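Local coordinates for protein malate dehydrogenase (Naegleria fowleri, PDB 6UM4) that probably catalyses the nicotinamide-cofactor-dependent interconversion of malate and oxaloacetate, at residues M356-R361 against M374-F379; T246-L251 against I340-D345; R368-S373 against A402-L407. One frame throughout, in Å; residues are numbered along the deposited sequence.

Interaction 1. Residues M356-R361 against M374-F379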
loop_
_atom_site.group_PDB
_atom_site.type_symbol
_atom_site.label_atom_id
_atom_site.label_comp_id
_atom_site.label_asym_id
_atom_site.label_seq_id
_atom_site.Cartn_x
_atom_site.Cartn_y
_atom_site.Cartn_z
ATOM N N MET A 356 -11.523 -18.788 3.295
ATOM C CA MET A 356 -12.200 -18.260 2.122
ATOM C C MET A 356 -13.669 -18.637 2.238
ATOM O O MET A 356 -13.982 -19.737 2.700
ATOM C CB MET A 356 -11.628 -18.854 0.819
ATOM C CG MET A 356 -10.129 -18.536 0.568
ATOM S SD MET A 356 -9.446 -19.480 -0.829
ATOM C CE MET A 356 -10.075 -18.550 -2.233
ATOM N N ALA A 357 -14.565 -17.724 1.844
ATOM C CA ALA A 357 -15.995 -18.018 1.712
ATOM C C ALA A 357 -16.250 -18.609 0.330
ATOM O O ALA A 357 -16.121 -17.909 -0.683
ATOM C CB ALA A 357 -16.831 -16.759 1.921
ATOM N N ILE A 358 -16.649 -19.876 0.284
ATOM C CA ILE A 358 -16.654 -20.632 -0.969
ATOM C C ILE A 358 -18.033 -21.260 -1.156
ATOM O O ILE A 358 -18.809 -21.380 -0.193
ATOM C CB ILE A 358 -15.538 -21.704 -0.975
ATOM C CG1 ILE A 358 -15.906 -22.841 -0.009
ATOM C CG2 ILE A 358 -14.198 -21.095 -0.520
ATOM C CD1 ILE A 358 -14.872 -23.940 0.085
ATOM N N PRO A 359 -18.388 -21.650 -2.388
ATOM C CA PRO A 359 -19.662 -22.364 -2.573
ATOM C C PRO A 359 -19.665 -23.665 -1.791
ATOM O O PRO A 359 -18.743 -24.482 -1.893
ATOM C CB PRO A 359 -19.730 -22.617 -4.090
ATOM C CG PRO A 359 -18.310 -22.517 -4.558
ATOM C CD PRO A 359 -17.692 -21.446 -3.670
ATOM N N SER A 360 -20.717 -23.860 -1.014
ATOM C CA SER A 360 -20.850 -25.101 -0.267
ATOM C C SER A 360 -21.227 -26.250 -1.200
ATOM O O SER A 360 -22.249 -26.197 -1.899
ATOM C CB SER A 360 -21.895 -24.942 0.827
ATOM O OG SER A 360 -22.163 -26.188 1.425
ATOM N N ARG A 361 -20.386 -27.281 -1.226
ATOM C CA ARG A 361 -20.742 -28.586 -1.764
ATOM C C ARG A 361 -21.089 -29.575 -0.651
ATOM O O ARG A 361 -20.908 -30.787 -0.809
ATOM C CB ARG A 361 -19.607 -29.129 -2.634
ATOM C CG ARG A 361 -19.135 -28.185 -3.760
ATOM C CD ARG A 361 -20.205 -28.021 -4.851
ATOM N NE ARG A 361 -19.734 -27.239 -6.003
ATOM C CZ ARG A 361 -20.423 -27.052 -7.129
ATOM N NH1 ARG A 361 -21.544 -27.722 -7.350
ATOM N NH2 ARG A 361 -19.911 -26.314 -8.107
ATOM N N MET A 374 -14.731 -21.507 5.163
ATOM C CA MET A 374 -14.265 -22.784 5.686
ATOM C C MET A 374 -12.746 -22.760 5.718
ATOM O O MET A 374 -12.120 -22.042 4.935
ATOM C CB MET A 374 -14.734 -23.963 4.817
ATOM C CG MET A 374 -16.218 -24.037 4.554
ATOM S SD MET A 374 -16.687 -25.473 3.546
ATOM C CE MET A 374 -18.240 -24.830 2.911
ATOM N N PRO A 375 -12.122 -23.581 6.563
ATOM C CA PRO A 375 -10.666 -23.782 6.445
ATOM C C PRO A 375 -10.340 -24.441 5.117
ATOM O O PRO A 375 -10.868 -25.511 4.793
ATOM C CB PRO A 375 -10.337 -24.719 7.613
ATOM C CG PRO A 375 -11.675 -25.403 7.951
ATOM C CD PRO A 375 -12.702 -24.327 7.695
ATOM N N VAL A 376 -9.479 -23.789 4.334
ATOM C CA VAL A 376 -9.041 -24.342 3.059
ATOM C C VAL A 376 -7.527 -24.267 2.944
ATOM O O VAL A 376 -6.860 -23.468 3.610
ATOM C CB VAL A 376 -9.673 -23.637 1.847
ATOM C CG1 VAL A 376 -11.189 -23.595 1.978
ATOM C CG2 VAL A 376 -9.042 -22.242 1.645
ATOM N N GLN A 377 -6.993 -25.133 2.090
ATOM C CA GLN A 377 -5.624 -25.049 1.619
ATOM C C GLN A 377 -5.651 -24.576 0.175
ATOM O O GLN A 377 -6.324 -25.188 -0.666
ATOM C CB GLN A 377 -4.914 -26.397 1.698
ATOM C CG GLN A 377 -3.480 -26.299 1.210
ATOM C CD GLN A 377 -2.640 -27.452 1.675
ATOM O OE1 GLN A 377 -2.950 -28.089 2.682
ATOM N NE2 GLN A 377 -1.553 -27.719 0.959
ATOM N N CYS A 378 -4.936 -23.491 -0.110
ATOM C CA CYS A 378 -4.787 -23.000 -1.479
ATOM C C CYS A 378 -3.554 -23.645 -2.088
ATOM O O CYS A 378 -2.437 -23.420 -1.623
ATOM C CB CYS A 378 -4.686 -21.478 -1.520
ATOM S SG CYS A 378 -6.275 -20.647 -1.229
ATOM N N PHE A 379 -3.752 -24.478 -3.099
ATOM C CA PHE A 379 -2.622 -25.118 -3.744
ATOM C C PHE A 379 -1.998 -24.258 -4.829
ATOM O O PHE A 379 -0.931 -24.613 -5.338
ATOM C CB PHE A 379 -3.059 -26.448 -4.348
ATOM C CG PHE A 379 -3.970 -27.231 -3.458
ATOM C CD1 PHE A 379 -3.526 -27.703 -2.232
ATOM C CD2 PHE A 379 -5.265 -27.524 -3.862
ATOM C CE1 PHE A 379 -4.366 -28.427 -1.421
ATOM C CE2 PHE A 379 -6.105 -28.255 -3.058
ATOM C CZ PHE A 379 -5.660 -28.713 -1.836
#

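Interaction 2. Residues T246-L251 against I340-D345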
loop_
_atom_site.group_PDB
_atom_site.type_symbol
_atom_site.label_atom_id
_atom_site.label_comp_id
_atom_site.label_asym_id
_atom_site.label_seq_id
_atom_site.Cartn_x
_atom_site.Cartn_y
_atom_site.Cartn_z
ATOM N N THR A 246 -15.270 -16.365 -5.075
ATOM C CA THR A 246 -15.288 -16.471 -3.623
ATOM C C THR A 246 -15.552 -15.111 -2.992
ATOM O O THR A 246 -15.443 -14.063 -3.630
ATOM C CB THR A 246 -13.974 -17.043 -3.089
ATOM O OG1 THR A 246 -12.892 -16.192 -3.477
ATOM C CG2 THR A 246 -13.735 -18.430 -3.658
ATOM N N ALA A 247 -15.881 -15.139 -1.707
ATOM C CA ALA A 247 -16.059 -13.936 -0.921
ATOM C C ALA A 247 -14.953 -13.874 0.134
ATOM O O ALA A 247 -14.411 -14.907 0.540
ATOM C CB ALA A 247 -17.452 -13.918 -0.282
ATOM N N MET A 248 -14.592 -12.661 0.565
ATOM C CA MET A 248 -13.399 -12.481 1.392
ATOM C C MET A 248 -13.701 -12.540 2.887
ATOM O O MET A 248 -14.380 -11.658 3.428
ATOM C CB MET A 248 -12.716 -11.153 1.092
ATOM C CG MET A 248 -11.334 -11.147 1.703
ATOM S SD MET A 248 -10.364 -9.695 1.308
ATOM C CE MET A 248 -11.247 -8.495 2.324
ATOM N N THR A 249 -13.152 -13.546 3.567
ATOM C CA THR A 249 -13.095 -13.573 5.029
ATOM C C THR A 249 -11.660 -13.512 5.527
ATOM O O THR A 249 -11.397 -13.738 6.720
ATOM C CB THR A 249 -13.770 -14.831 5.563
ATOM O OG1 THR A 249 -13.213 -15.965 4.892
ATOM C CG2 THR A 249 -15.255 -14.763 5.275
ATOM N N ARG A 250 -10.720 -13.242 4.617
ATOM C CA ARG A 250 -9.312 -13.264 4.958
ATOM C C ARG A 250 -8.988 -12.214 5.997
ATOM O O ARG A 250 -8.028 -12.373 6.751
ATOM C CB ARG A 250 -8.477 -13.039 3.691
ATOM C CG ARG A 250 -6.962 -13.136 3.886
ATOM C CD ARG A 250 -6.604 -14.403 4.658
ATOM N NE ARG A 250 -5.166 -14.579 4.734
ATOM C CZ ARG A 250 -4.428 -15.184 3.810
ATOM N NH1 ARG A 250 -4.998 -15.691 2.717
ATOM N NH2 ARG A 250 -3.106 -15.262 3.976
ATOM N N LEU A 251 -9.762 -11.122 6.044
ATOM C CA LEU A 251 -9.475 -10.088 7.028
ATOM C C LEU A 251 -9.924 -10.538 8.417
ATOM O O LEU A 251 -9.212 -10.321 9.407
ATOM C CB LEU A 251 -10.125 -8.761 6.635
ATOM C CG LEU A 251 -9.788 -7.659 7.642
ATOM C CD1 LEU A 251 -8.281 -7.413 7.705
ATOM C CD2 LEU A 251 -10.574 -6.360 7.440
ATOM N N ILE A 340 -5.191 -8.544 -1.076
ATOM C CA ILE A 340 -3.932 -8.958 -1.686
ATOM C C ILE A 340 -3.586 -10.376 -1.240
ATOM O O ILE A 340 -3.304 -11.252 -2.065
ATOM C CB ILE A 340 -2.811 -7.963 -1.340
ATOM C CG1 ILE A 340 -3.090 -6.599 -1.979
ATOM C CG2 ILE A 340 -1.481 -8.480 -1.862
ATOM C CD1 ILE A 340 -3.063 -6.591 -3.508
ATOM N N LYS A 341 -3.668 -10.642 0.067
ATOM C CA LYS A 341 -3.316 -11.980 0.545
ATOM C C LYS A 341 -4.265 -13.043 -0.020
ATOM O O LYS A 341 -3.830 -14.135 -0.413
ATOM C CB LYS A 341 -3.301 -12.024 2.077
ATOM C CG LYS A 341 -2.068 -11.360 2.754
ATOM C CD LYS A 341 -2.212 -11.421 4.265
ATOM C CE LYS A 341 -0.913 -11.102 5.003
ATOM N NZ LYS A 341 -0.586 -9.642 5.040
ATOM N N HIS A 342 -5.565 -12.755 -0.040
ATOM C CA HIS A 342 -6.525 -13.719 -0.571
ATOM C C HIS A 342 -6.203 -14.074 -2.021
ATOM O O HIS A 342 -6.133 -15.255 -2.380
ATOM C CB HIS A 342 -7.945 -13.167 -0.441
ATOM C CG HIS A 342 -9.005 -14.050 -1.050
ATOM N ND1 HIS A 342 -10.022 -14.612 -0.310
ATOM C CD2 HIS A 342 -9.209 -14.453 -2.329
ATOM C CE1 HIS A 342 -10.803 -15.330 -1.100
ATOM N NE2 HIS A 342 -10.331 -15.256 -2.331
ATOM N N MET A 343 -6.024 -13.063 -2.883
ATOM C CA MET A 343 -5.742 -13.350 -4.292
ATOM C C MET A 343 -4.385 -14.015 -4.458
ATOM O O MET A 343 -4.238 -14.965 -5.236
ATOM C CB MET A 343 -5.799 -12.065 -5.119
ATOM C CG MET A 343 -7.169 -11.487 -5.215
ATOM S SD MET A 343 -8.263 -12.710 -5.920
ATOM C CE MET A 343 -7.383 -13.170 -7.431
ATOM N N HIS A 344 -3.380 -13.520 -3.738
ATOM C CA HIS A 344 -2.039 -14.072 -3.843
ATOM C C HIS A 344 -2.031 -15.566 -3.549
ATOM O O HIS A 344 -1.467 -16.356 -4.317
ATOM C CB HIS A 344 -1.104 -13.332 -2.888
ATOM C CG HIS A 344 0.223 -13.995 -2.747
ATOM N ND1 HIS A 344 0.428 -15.078 -1.920
ATOM C CD2 HIS A 344 1.404 -13.763 -3.369
ATOM C CE1 HIS A 344 1.682 -15.478 -2.028
ATOM N NE2 HIS A 344 2.298 -14.692 -2.896
ATOM N N ASP A 345 -2.630 -15.968 -2.417
ATOM C CA ASP A 345 -2.714 -17.379 -2.052
ATOM C C ASP A 345 -3.576 -18.175 -3.041
ATOM O O ASP A 345 -3.244 -19.321 -3.378
ATOM C CB ASP A 345 -3.258 -17.501 -0.622
ATOM C CG ASP A 345 -2.311 -16.876 0.432
ATOM O OD1 ASP A 345 -1.180 -16.472 0.065
ATOM O OD2 ASP A 345 -2.691 -16.792 1.624
HETATM O O HOH W 1 -11.196 -14.685 2.467
#

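Interaction 3. Residues R368-S373 against A402-L407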
loop_
_atom_site.group_PDB
_atom_site.type_symbol
_atom_site.label_atom_id
_atom_site.label_comp_id
_atom_site.label_asym_id
_atom_site.label_seq_id
_atom_site.Cartn_x
_atom_site.Cartn_y
_atom_site.Cartn_z
ATOM N N ARG A 368 -26.102 -26.754 0.938
ATOM C CA ARG A 368 -25.640 -26.380 -0.391
ATOM C C ARG A 368 -26.310 -25.081 -0.847
ATOM O O ARG A 368 -27.361 -24.673 -0.350
ATOM C CB ARG A 368 -25.935 -27.520 -1.388
ATOM C CG ARG A 368 -25.504 -28.916 -0.870
ATOM C CD ARG A 368 -25.846 -30.075 -1.809
ATOM N NE ARG A 368 -24.860 -30.246 -2.881
ATOM C CZ ARG A 368 -23.999 -31.260 -2.971
ATOM N NH1 ARG A 368 -23.141 -31.318 -3.986
ATOM N NH2 ARG A 368 -23.998 -32.221 -2.051
ATOM N N GLY A 369 -25.688 -24.428 -1.809
ATOM C CA GLY A 369 -26.273 -23.233 -2.375
ATOM C C GLY A 369 -25.948 -21.942 -1.640
ATOM O O GLY A 369 -26.365 -20.870 -2.096
ATOM N N ILE A 370 -25.242 -22.000 -0.515
ATOM C CA ILE A 370 -24.765 -20.791 0.144
ATOM C C ILE A 370 -23.257 -20.757 0.003
ATOM O O ILE A 370 -22.598 -21.795 -0.166
ATOM C CB ILE A 370 -25.142 -20.693 1.640
ATOM C CG1 ILE A 370 -24.672 -21.936 2.381
ATOM C CG2 ILE A 370 -26.630 -20.451 1.825
ATOM C CD1 ILE A 370 -24.698 -21.761 3.882
ATOM N N TRP A 371 -22.709 -19.547 0.092
ATOM C CA TRP A 371 -21.273 -19.363 0.200
ATOM C C TRP A 371 -20.921 -19.283 1.679
ATOM O O TRP A 371 -21.545 -18.533 2.438
ATOM C CB TRP A 371 -20.813 -18.105 -0.537
ATOM C CG TRP A 371 -20.278 -18.346 -1.932
ATOM C CD1 TRP A 371 -19.029 -18.039 -2.396
ATOM C CD2 TRP A 371 -20.977 -18.943 -3.035
ATOM N NE1 TRP A 371 -18.911 -18.413 -3.706
ATOM C CE2 TRP A 371 -20.091 -18.953 -4.133
ATOM C CE3 TRP A 371 -22.265 -19.447 -3.201
ATOM C CZ2 TRP A 371 -20.451 -19.465 -5.397
ATOM C CZ3 TRP A 371 -22.629 -19.968 -4.454
ATOM C CH2 TRP A 371 -21.718 -19.972 -5.528
ATOM N N CYS A 372 -19.950 -20.078 2.087
ATOM C CA CYS A 372 -19.669 -20.244 3.496
ATOM C C CYS A 372 -18.176 -20.357 3.677
ATOM O O CYS A 372 -17.540 -21.153 2.984
ATOM C CB CYS A 372 -20.368 -21.491 4.025
ATOM S SG CYS A 372 -20.081 -21.815 5.761
ATOM N N SER A 373 -17.640 -19.587 4.621
ATOM C CA SER A 373 -16.215 -19.616 4.918
ATOM C C SER A 373 -15.851 -20.932 5.587
ATOM O O SER A 373 -16.597 -21.457 6.428
ATOM C CB SER A 373 -15.848 -18.430 5.816
ATOM O OG SER A 373 -14.445 -18.279 6.004
ATOM N N ALA A 402 -25.300 -21.244 13.689
ATOM C CA ALA A 402 -25.831 -19.887 13.799
ATOM C C ALA A 402 -25.488 -19.056 12.567
ATOM O O ALA A 402 -26.294 -18.237 12.108
ATOM C CB ALA A 402 -25.289 -19.211 15.063
ATOM N N SER A 403 -24.286 -19.228 12.035
ATOM C CA SER A 403 -23.909 -18.420 10.886
ATOM C C SER A 403 -24.572 -18.967 9.622
ATOM O O SER A 403 -25.016 -18.196 8.764
ATOM C CB SER A 403 -22.388 -18.373 10.761
ATOM O OG SER A 403 -21.936 -17.116 10.235
ATOM N N VAL A 404 -24.670 -20.293 9.509
ATOM C CA VAL A 404 -25.409 -20.888 8.396
ATOM C C VAL A 404 -26.846 -20.385 8.386
ATOM O O VAL A 404 -27.374 -19.982 7.342
ATOM C CB VAL A 404 -25.330 -22.421 8.485
ATOM C CG1 VAL A 404 -26.398 -23.068 7.611
ATOM C CG2 VAL A 404 -23.941 -22.874 8.059
ATOM N N LYS A 405 -27.468 -20.319 9.562
ATOM C CA LYS A 405 -28.816 -19.782 9.666
ATOM C C LYS A 405 -28.893 -18.369 9.099
ATOM O O LYS A 405 -29.856 -18.019 8.413
ATOM C CB LYS A 405 -29.265 -19.814 11.123
ATOM C CG LYS A 405 -30.704 -19.417 11.371
ATOM C CD LYS A 405 -31.045 -19.603 12.853
ATOM C CE LYS A 405 -32.515 -19.334 13.122
ATOM N NZ LYS A 405 -32.852 -17.909 12.874
ATOM N N GLU A 406 -27.901 -17.534 9.394
ATOM C CA GLU A 406 -27.935 -16.180 8.863
ATOM C C GLU A 406 -27.756 -16.177 7.356
ATOM O O GLU A 406 -28.434 -15.431 6.645
ATOM C CB GLU A 406 -26.850 -15.336 9.512
ATOM C CG GLU A 406 -26.895 -13.916 9.057
ATOM C CD GLU A 406 -25.786 -13.107 9.667
ATOM O OE1 GLU A 406 -24.604 -13.499 9.522
ATOM O OE2 GLU A 406 -26.112 -12.092 10.306
ATOM N N LEU A 407 -26.853 -17.017 6.854
ATOM C CA LEU A 407 -26.644 -17.109 5.417
ATOM C C LEU A 407 -27.911 -17.574 4.711
ATOM O O LEU A 407 -28.268 -17.055 3.647
ATOM C CB LEU A 407 -25.487 -18.068 5.130
ATOM C CG LEU A 407 -24.073 -17.554 5.424
ATOM C CD1 LEU A 407 -23.068 -18.698 5.471
ATOM C CD2 LEU A 407 -23.663 -16.530 4.356
#

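Interaction 1. Residues M356-R361 against M374-F379
M356 and M374 form an antiparallel hydrogen-bonded pair, with their CA atoms 6.1 Å apart. The backbone bond between them runs from M374 N to M356 O at 3.1 Å. From this pair the two segments run on in different directions, the short strand axes at 93°, so the other contacts between them are made by side chains. The segments belong to strands 353-359 and 371-380, which form a beta hairpin in the alpha/beta C-terminal domain of the lactate/malate dehydrogenase family. Strand 371-380 is the middle strand of the three-stranded antiparallel sheet, and V386 of strand 383-386 touches both I358 and M374.

The apolar contacts fall into two groups. In the first, the side chain of M356 crosses V376 at about a right angle. Its CG lies 4.0 Å from V376 CG2, and its SD lies 3.7 Å from the same methyl. The chain is extended at chi2 (171°), which carries SD on to C378. There two sulfurs meet, M356 SD and C378 SG, at 3.4 Å.

In the second group, I358 offers its CD1. This methyl is 4.2 Å from V376 CG1, and the two side chains slide past each other in opposite directions. It is equally near M374 SD, and the M374 and I358 side chains cross at about a right angle. M374 CE lies 4.1 Å from S360 CA. The S360 hydroxyl is hydrogen-bonded to P367 O.

Interaction 2. Residues T246-L251 against I340-D345
R250 turns toward D345 through a bend at chi2 (49°), which swings CD off the line of the chain. H342 holds CG anti to its backbone N (chi1 176°), and the ring beyond it meets T246.

The R250 guanidinium grips D345 end-on in a salt bridge. NH1 and NH2 both donate to the single atom D345 OD2, each at 2.8 Å. OD2 lies nearly in the guanidinium plane. NH2 meets it nearly along its C-O axis, while NH1 comes from above the carboxylate plane; the two planes are 34° apart. K341 CB covers one guanidinium face, 3.7 Å above its centre. The other carboxylate oxygen, D345 OD1, accepts H344 ND1 at 2.9 Å. N350 also bonds OD2, and R250 has a second acidic partner, D254, at NE.

The H342 ring is held at two edge atoms. NE2 shares a hydrogen bond with T246 OG1 at 3.0 Å; either could be the donor. A water 3.0 Å from H342 ND1, in the ring plane, links that atom to T249 N. K341 NZ hydrogen-bonds G153 O of the second subunit and forms a salt bridge with D337.

The contact joins the outermost strand 245-247 of the parallel Rossmann-type sheet, and the start of helix 250-264, to helix 332-348. Strands 218-221 and 353-359 pack alongside, reaching H342 through L220 and M356.

Interaction 3. Residues R368-S373 against A402-L407
L407 and I370 bring helix 394-414 against the start of strand 371-380, in the alpha/beta C-terminal domain of the lactate/malate dehydrogenase family. The helix packs here on the loop residue I370 and the first residues of the middle strand of the three-stranded antiparallel sheet.

The L407 side chain carries most of the contact. Its CB lies 4.0 Å from I370 CD1. CG is the same distance from W371 O. At the branch, both methyls approach that carbonyl oxygen, CD1 to 3.4 Å and CD2 to 3.5 Å. L407 CD1 also rests over both I370 CD1, at 3.8 Å, and C372 CB, at 4.1 Å. W371 itself points the other way, toward helix 226-235, and its NE1 bonds I245 O. The W371 carbonyl oxygen has a polar partner too, since N227 ND2 donates to it.

I370 crosses L407 at about a right angle. Its CG1 sits between the backbone N and the carbonyl carbon (chi1 55°). From there its chain is extended, and CD1 reaches the helix. Besides L407, that methyl touches one turn back along the helix, with I370 CD1 4.3 Å from V404 CG1.

How the interactions relate
Interaction 1 touches both of the others. Its centre is 11 Å from that of interaction 2 and 13 Å from that of interaction 3; those two are 18 Å apart. A probable hydrogen bond, A247 N to A357 O at 3.0 Å, ties the hairpin to edge strand 245-247. M356 CE packs 3.3 Å from H342 NE2. The hairpin ladder continues into interaction 3 with I358 O 2.9 Å from C372 N, and both contacts use strand 371-380. Interactions 2 and 3 meet at T249 OG1 and S373 OG, 2.8 Å apart. H280 lies in a G-N-H-S sequence consistent with the family's active-site histidine motif. T249 touches it, and S403 and E406 of interaction 3 bond its neighbours N279 and S281.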